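Local coordinates for putative cell adhesion protein (Bacteroides eggerthii, PDB 4GPV) that probably serves as a structural subunit of a distinct type of pilus made by gut Bacteroides, with a presumed role in cell adhesion, at residues A[165-171]-A[304-310]; A[277-281]-A[314-320]. All blocks are in the same frame, centred on the assembly; numbering follows the deposited sequence.

Interaction 1: A[165-171]-A[304-310]; sequences KDNRKNM and TLNGDVA
A parallel pairing of strands 146-169 and 297-306, both segments falling within the FimA-like C-terminal family region, brings K165, N167 and K169 against T304-A310. The directions of 165-169 and 304-306 differ by only 5°. L305 N donates to K165 O at 2.9 Å, and L305 O takes N167 N at 2.7 Å. The ladder resumes as G307 O accepts K169 N, and V309 N then reaches K169 O at 2.8 Å, so backbone pairing continues past the corner at G307. At the backbone angles of that glycine a CB would be jammed against the preceding carbonyl oxygen.

On the face bearing D166, L305 and R168, an Asx turn and a salt bridge share one carboxylate. D166 OD1 accepts R168 N and, from the opposite face of its plane, R168 NE at 2.8 Å; NH2 meets OD2, completing a side-on, two-nitrogen grip. A bend at chi3 (-60°) folds the R168 guanidinium back to D166, beside L305, whose CD1 lies over one face, 3.5 Å from R168 NE. R168 NH2 also forms a salt bridge with D180, so one guanidinium probably steadies two carboxylates. Beyond the ladder, V309 CG2 packs on CG of selenomethionine M171 in its modelled conformer. At the far end N170 ND2 donates a hydrogen bond to D308 OD1 at 3.0 Å from above the carboxylate plane, the N170 amide and D308 carboxylate planes 57° apart.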
loop_
_atom_site.group_PDB
_atom_site.type_symbol
_atom_site.label_atom_id
_atom_site.label_comp_id
_atom_site.label_asym_id
_atom_site.label_seq_id
_atom_site.Cartn_x
_atom_site.Cartn_y
_atom_site.Cartn_z
ATOM N N LYS A 165 -13.363 -4.371 -18.097
ATOM C CA LYS A 165 -14.439 -4.281 -19.105
ATOM C C LYS A 165 -14.043 -5.245 -20.189
ATOM O O LYS A 165 -13.117 -4.962 -20.953
ATOM C CB LYS A 165 -14.625 -2.843 -19.611
ATOM C CG LYS A 165 -15.133 -1.946 -18.502
ATOM C CD LYS A 165 -15.171 -0.497 -18.885
ATOM C CE LYS A 165 -15.571 0.319 -17.689
ATOM N NZ LYS A 165 -15.963 1.705 -18.065
ATOM N N ASP A 166 -14.667 -6.434 -20.196
ATOM C CA ASP A 166 -14.284 -7.494 -21.099
ATOM C C ASP A 166 -15.152 -7.521 -22.358
ATOM O O ASP A 166 -16.312 -7.941 -22.303
ATOM C CB ASP A 166 -14.319 -8.855 -20.396
ATOM C CG ASP A 166 -13.671 -9.948 -21.238
ATOM O OD1 ASP A 166 -13.066 -9.614 -22.292
ATOM O OD2 ASP A 166 -13.756 -11.125 -20.847
ATOM N N ASN A 167 -14.551 -7.137 -23.512
ATOM C CA ASN A 167 -15.222 -7.106 -24.812
ATOM C C ASN A 167 -14.635 -8.158 -25.747
ATOM O O ASN A 167 -14.853 -8.106 -26.961
ATOM C CB ASN A 167 -15.155 -5.712 -25.453
ATOM C CG ASN A 167 -15.852 -4.644 -24.654
ATOM O OD1 ASN A 167 -16.793 -4.899 -23.891
ATOM N ND2 ASN A 167 -15.411 -3.415 -24.828
ATOM N N ARG A 168 -13.873 -9.107 -25.186
ATOM C CA ARG A 168 -13.326 -10.208 -25.983
ATOM C C ARG A 168 -14.474 -11.148 -26.348
ATOM O O ARG A 168 -15.398 -11.318 -25.557
ATOM C CB ARG A 168 -12.221 -10.966 -25.222
ATOM C CG ARG A 168 -10.931 -10.178 -24.980
ATOM C CD ARG A 168 -10.007 -10.873 -23.974
ATOM N NE ARG A 168 -10.689 -11.026 -22.681
ATOM C CZ ARG A 168 -10.257 -11.762 -21.665
ATOM N NH1 ARG A 168 -9.112 -12.431 -21.755
ATOM N NH2 ARG A 168 -10.960 -11.827 -20.543
ATOM N N LYS A 169 -14.421 -11.732 -27.538
ATOM C CA LYS A 169 -15.462 -12.649 -27.986
ATOM C C LYS A 169 -14.869 -14.013 -28.222
ATOM O O LYS A 169 -13.695 -14.108 -28.565
ATOM C CB LYS A 169 -16.108 -12.138 -29.299
ATOM C CG LYS A 169 -16.747 -10.754 -29.217
ATOM C CD LYS A 169 -17.414 -10.353 -30.545
ATOM C CE LYS A 169 -16.437 -9.933 -31.621
ATOM N NZ LYS A 169 -17.130 -9.486 -32.852
ATOM N N ASN A 170 -15.701 -15.060 -28.121
ATOM C CA ASN A 170 -15.332 -16.444 -28.432
ATOM C C ASN A 170 -14.039 -16.875 -27.733
ATOM O O ASN A 170 -13.099 -17.355 -28.387
ATOM C CB ASN A 170 -15.202 -16.617 -29.943
ATOM C CG ASN A 170 -16.413 -16.177 -30.733
ATOM O OD1 ASN A 170 -17.570 -16.390 -30.342
ATOM N ND2 ASN A 170 -16.163 -15.528 -31.853
HETATM N N MSE A 171 -14.015 -16.699 -26.412
HETATM C CA MSE A 171 -12.849 -17.071 -25.612
HETATM C C MSE A 171 -12.713 -18.590 -25.494
HETATM O O MSE A 171 -11.609 -19.075 -25.254
HETATM C CB MSE A 171 -12.917 -16.439 -24.234
HETATM C CG MSE A 171 -12.609 -14.970 -24.251
HETATM SE SE MSE A 171 -12.915 -14.244 -22.509
HETATM C CE MSE A 171 -11.482 -15.182 -21.468
ATOM N N THR A 304 -9.866 -2.332 -20.502
ATOM C CA THR A 304 -10.872 -2.704 -21.492
ATOM C C THR A 304 -10.165 -3.649 -22.430
ATOM O O THR A 304 -9.188 -3.253 -23.075
ATOM C CB THR A 304 -11.483 -1.472 -22.190
ATOM O OG1 THR A 304 -12.055 -0.636 -21.189
ATOM C CG2 THR A 304 -12.567 -1.840 -23.217
ATOM N N LEU A 305 -10.684 -4.876 -22.537
ATOM C CA LEU A 305 -10.128 -5.906 -23.414
ATOM C C LEU A 305 -11.010 -6.138 -24.620
ATOM O O LEU A 305 -12.220 -6.150 -24.463
ATOM C CB LEU A 305 -10.045 -7.209 -22.616
ATOM C CG LEU A 305 -9.232 -7.157 -21.332
ATOM C CD1 LEU A 305 -9.248 -8.492 -20.658
ATOM C CD2 LEU A 305 -7.789 -6.702 -21.614
ATOM N N ASN A 306 -10.438 -6.342 -25.801
ATOM C CA ASN A 306 -11.279 -6.665 -26.951
ATOM C C ASN A 306 -10.530 -7.611 -27.885
ATOM O O ASN A 306 -9.361 -7.931 -27.631
ATOM C CB ASN A 306 -11.817 -5.406 -27.672
ATOM C CG ASN A 306 -10.892 -4.785 -28.688
ATOM O OD1 ASN A 306 -9.699 -4.663 -28.463
ATOM N ND2 ASN A 306 -11.437 -4.322 -29.809
ATOM N N GLY A 307 -11.238 -8.098 -28.889
ATOM C CA GLY A 307 -10.715 -9.031 -29.878
ATOM C C GLY A 307 -11.488 -10.332 -29.936
ATOM O O GLY A 307 -12.047 -10.778 -28.930
ATOM N N ASP A 308 -11.541 -10.947 -31.128
ATOM C CA ASP A 308 -12.175 -12.258 -31.297
ATOM C C ASP A 308 -11.092 -13.270 -30.989
ATOM O O ASP A 308 -10.158 -13.417 -31.776
ATOM C CB ASP A 308 -12.761 -12.425 -32.718
ATOM C CG ASP A 308 -13.514 -13.733 -32.997
ATOM O OD1 ASP A 308 -13.351 -14.702 -32.214
ATOM O OD2 ASP A 308 -14.220 -13.804 -34.028
ATOM N N VAL A 309 -11.172 -13.906 -29.807
ATOM C CA VAL A 309 -10.136 -14.828 -29.332
ATOM C C VAL A 309 -9.979 -16.034 -30.256
ATOM O O VAL A 309 -8.858 -16.298 -30.669
ATOM C CB VAL A 309 -10.368 -15.258 -27.863
ATOM C CG1 VAL A 309 -9.453 -16.421 -27.465
ATOM C CG2 VAL A 309 -10.173 -14.067 -26.932
ATOM N N ALA A 310 -11.091 -16.725 -30.611
ATOM C CA ALA A 310 -11.057 -17.904 -31.479
ATOM C C ALA A 310 -10.351 -17.605 -32.799
ATOM O O ALA A 310 -9.676 -18.488 -33.324
ATOM C CB ALA A 310 -12.470 -18.399 -31.746
#

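Interaction 2: A[277-281]-A[314-320]; sequences PIFYP and GGGTTDP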
loop_
_atom_site.group_PDB
_atom_site.type_symbol
_atom_site.label_atom_id
_atom_site.label_comp_id
_atom_site.label_asym_id
_atom_site.label_seq_id
_atom_site.Cartn_x
_atom_site.Cartn_y
_atom_site.Cartn_z
ATOM N N PRO A 277 1.303 -19.004 -20.328
ATOM C CA PRO A 277 0.743 -17.852 -19.616
ATOM C C PRO A 277 0.785 -16.579 -20.478
ATOM O O PRO A 277 1.741 -16.322 -21.231
ATOM C CB PRO A 277 1.635 -17.722 -18.374
ATOM C CG PRO A 277 2.899 -18.374 -18.737
ATOM C CD PRO A 277 2.647 -19.369 -19.823
ATOM N N ILE A 278 -0.283 -15.796 -20.396
ATOM C CA ILE A 278 -0.395 -14.512 -21.095
ATOM C C ILE A 278 -0.854 -13.505 -20.076
ATOM O O ILE A 278 -1.388 -13.876 -19.024
ATOM C CB ILE A 278 -1.287 -14.506 -22.367
ATOM C CG1 ILE A 278 -2.744 -14.891 -22.025
ATOM C CG2 ILE A 278 -0.684 -15.393 -23.473
ATOM C CD1 ILE A 278 -3.769 -14.630 -23.071
ATOM N N PHE A 279 -0.609 -12.247 -20.361
ATOM C CA PHE A 279 -0.931 -11.172 -19.418
ATOM C C PHE A 279 -1.592 -9.986 -20.087
ATOM O O PHE A 279 -1.296 -9.679 -21.236
ATOM C CB PHE A 279 0.368 -10.678 -18.740
ATOM C CG PHE A 279 1.109 -11.732 -17.960
ATOM C CD1 PHE A 279 2.032 -12.566 -18.586
ATOM C CD2 PHE A 279 0.864 -11.917 -16.608
ATOM C CE1 PHE A 279 2.705 -13.557 -17.865
ATOM C CE2 PHE A 279 1.562 -12.875 -15.876
ATOM C CZ PHE A 279 2.448 -13.728 -16.520
ATOM N N TYR A 280 -2.454 -9.278 -19.333
ATOM C CA TYR A 280 -3.037 -8.007 -19.774
ATOM C C TYR A 280 -2.566 -7.022 -18.707
ATOM O O TYR A 280 -3.192 -6.915 -17.656
ATOM C CB TYR A 280 -4.568 -8.091 -19.889
ATOM C CG TYR A 280 -5.038 -9.207 -20.791
ATOM C CD1 TYR A 280 -5.213 -8.995 -22.159
ATOM C CD2 TYR A 280 -5.373 -10.456 -20.273
ATOM C CE1 TYR A 280 -5.754 -9.982 -22.980
ATOM C CE2 TYR A 280 -5.871 -11.473 -21.099
ATOM C CZ TYR A 280 -6.056 -11.231 -22.454
ATOM O OH TYR A 280 -6.573 -12.230 -23.258
ATOM N N PRO A 281 -1.368 -6.430 -18.882
ATOM C CA PRO A 281 -0.764 -5.685 -17.769
ATOM C C PRO A 281 -0.776 -4.156 -17.873
ATOM O O PRO A 281 -0.983 -3.584 -18.952
ATOM C CB PRO A 281 0.681 -6.159 -17.846
ATOM C CG PRO A 281 0.916 -6.390 -19.331
ATOM C CD PRO A 281 -0.410 -6.576 -19.997
ATOM N N GLY A 314 -7.338 -10.461 -29.133
ATOM C CA GLY A 314 -7.368 -10.401 -27.672
ATOM C C GLY A 314 -6.412 -11.292 -26.892
ATOM O O GLY A 314 -6.760 -11.736 -25.798
ATOM N N GLY A 315 -5.212 -11.513 -27.427
ATOM C CA GLY A 315 -4.207 -12.418 -26.868
ATOM C C GLY A 315 -3.216 -11.921 -25.829
ATOM O O GLY A 315 -2.378 -12.699 -25.372
ATOM N N GLY A 316 -3.296 -10.656 -25.444
ATOM C CA GLY A 316 -2.410 -10.091 -24.422
ATOM C C GLY A 316 -0.943 -10.128 -24.807
ATOM O O GLY A 316 -0.612 -10.028 -25.992
ATOM N N THR A 317 -0.069 -10.271 -23.809
ATOM C CA THR A 317 1.380 -10.349 -23.978
ATOM C C THR A 317 1.987 -11.481 -23.164
ATOM O O THR A 317 1.483 -11.832 -22.103
ATOM C CB THR A 317 2.075 -9.014 -23.610
ATOM O OG1 THR A 317 3.460 -9.129 -23.953
ATOM C CG2 THR A 317 1.962 -8.653 -22.115
ATOM N N THR A 318 3.107 -12.024 -23.657
ATOM C CA THR A 318 3.852 -13.076 -22.962
ATOM C C THR A 318 4.760 -12.471 -21.885
ATOM O O THR A 318 5.164 -13.194 -20.977
ATOM C CB THR A 318 4.708 -13.891 -23.954
ATOM O OG1 THR A 318 5.709 -13.033 -24.482
ATOM C CG2 THR A 318 3.890 -14.492 -25.093
ATOM N N ASP A 319 5.129 -11.171 -22.008
ATOM C CA ASP A 319 6.042 -10.533 -21.044
ATOM C C ASP A 319 5.367 -9.347 -20.384
ATOM O O ASP A 319 5.288 -8.276 -20.976
ATOM C CB ASP A 319 7.370 -10.094 -21.700
ATOM C CG ASP A 319 8.454 -9.677 -20.705
ATOM O OD1 ASP A 319 8.167 -9.626 -19.494
ATOM O OD2 ASP A 319 9.591 -9.424 -21.140
ATOM N N PRO A 320 4.916 -9.515 -19.133
ATOM C CA PRO A 320 4.225 -8.407 -18.462
ATOM C C PRO A 320 5.171 -7.296 -18.029
ATOM O O PRO A 320 4.692 -6.232 -17.674
ATOM C CB PRO A 320 3.585 -9.076 -17.251
ATOM C CG PRO A 320 4.498 -10.211 -16.929
ATOM C CD PRO A 320 4.993 -10.711 -18.270
HETATM O O HOH W 1 4.252 -15.645 -20.258
#
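The backbones of 277-281 and 314-320 meet in a single antiparallel bridge, a hydrogen-bonded pair in which F279 N reaches T317 O at 2.8 Å and T317 N returns to F279 O at 2.9 Å. The loop 314-320 thus docks on strand 274-283, which pairs with strand 262-271, without forming a longer ladder. A water extends the link, donating to both P277 O and T318 O.

Aromatic side chains hold the loop on both sides of this bridge. P320 sits over the F279 ring in a CH-pi contact: its CG is 3.7 Å from the ring centroid and 7° off the normal, while T317 O lies at the ring edge. Y214 meets the same ring edge-to-face. P281 CG adds an apolar touch on T317 CG2 at 3.7 Å.

Y280 works at the other end. With CG anti to the carbonyl carbon (chi1 -56°), its ring runs back to the glycine run, and OH donates to G314 O at 2.6 Å, that oxygen lying in the plane of the ring. A phenylalanine in place of Y280 would keep the ring but would probably leave G314 O without its hydroxyl donor and loosen that end of the loop. G316, at positive phi (62°), passes close to the strand; a CB there would clash with F279 O. Beside it, I278 CD1 rests 3.3 Å from G315 O.

Overall arrangement
From the N terminus the chain passes 165-171, then 277-281, then 304-310 and 314-320, so the two contacts cross rather than nest. Interaction 1 closes a loop of 132 intervening residues; interaction 2 closes a shorter one of 32, which contains strand 297-306. Interaction 1 joins neighbouring strands within the sheet holding strands 146-169 and 297-306, whereas interaction 2 lays the segment leading from strand 297-306 to strand 329-343 against the sheet holding strands 262-271 and 274-283. Their centres lie about 13 Å apart and they touch: R168 NH1 comes within 3.0 Å of Y280 OH, a probable weak hydrogen bond, and L305 CD2 packs on Y280 CD1, bridging the two sheets.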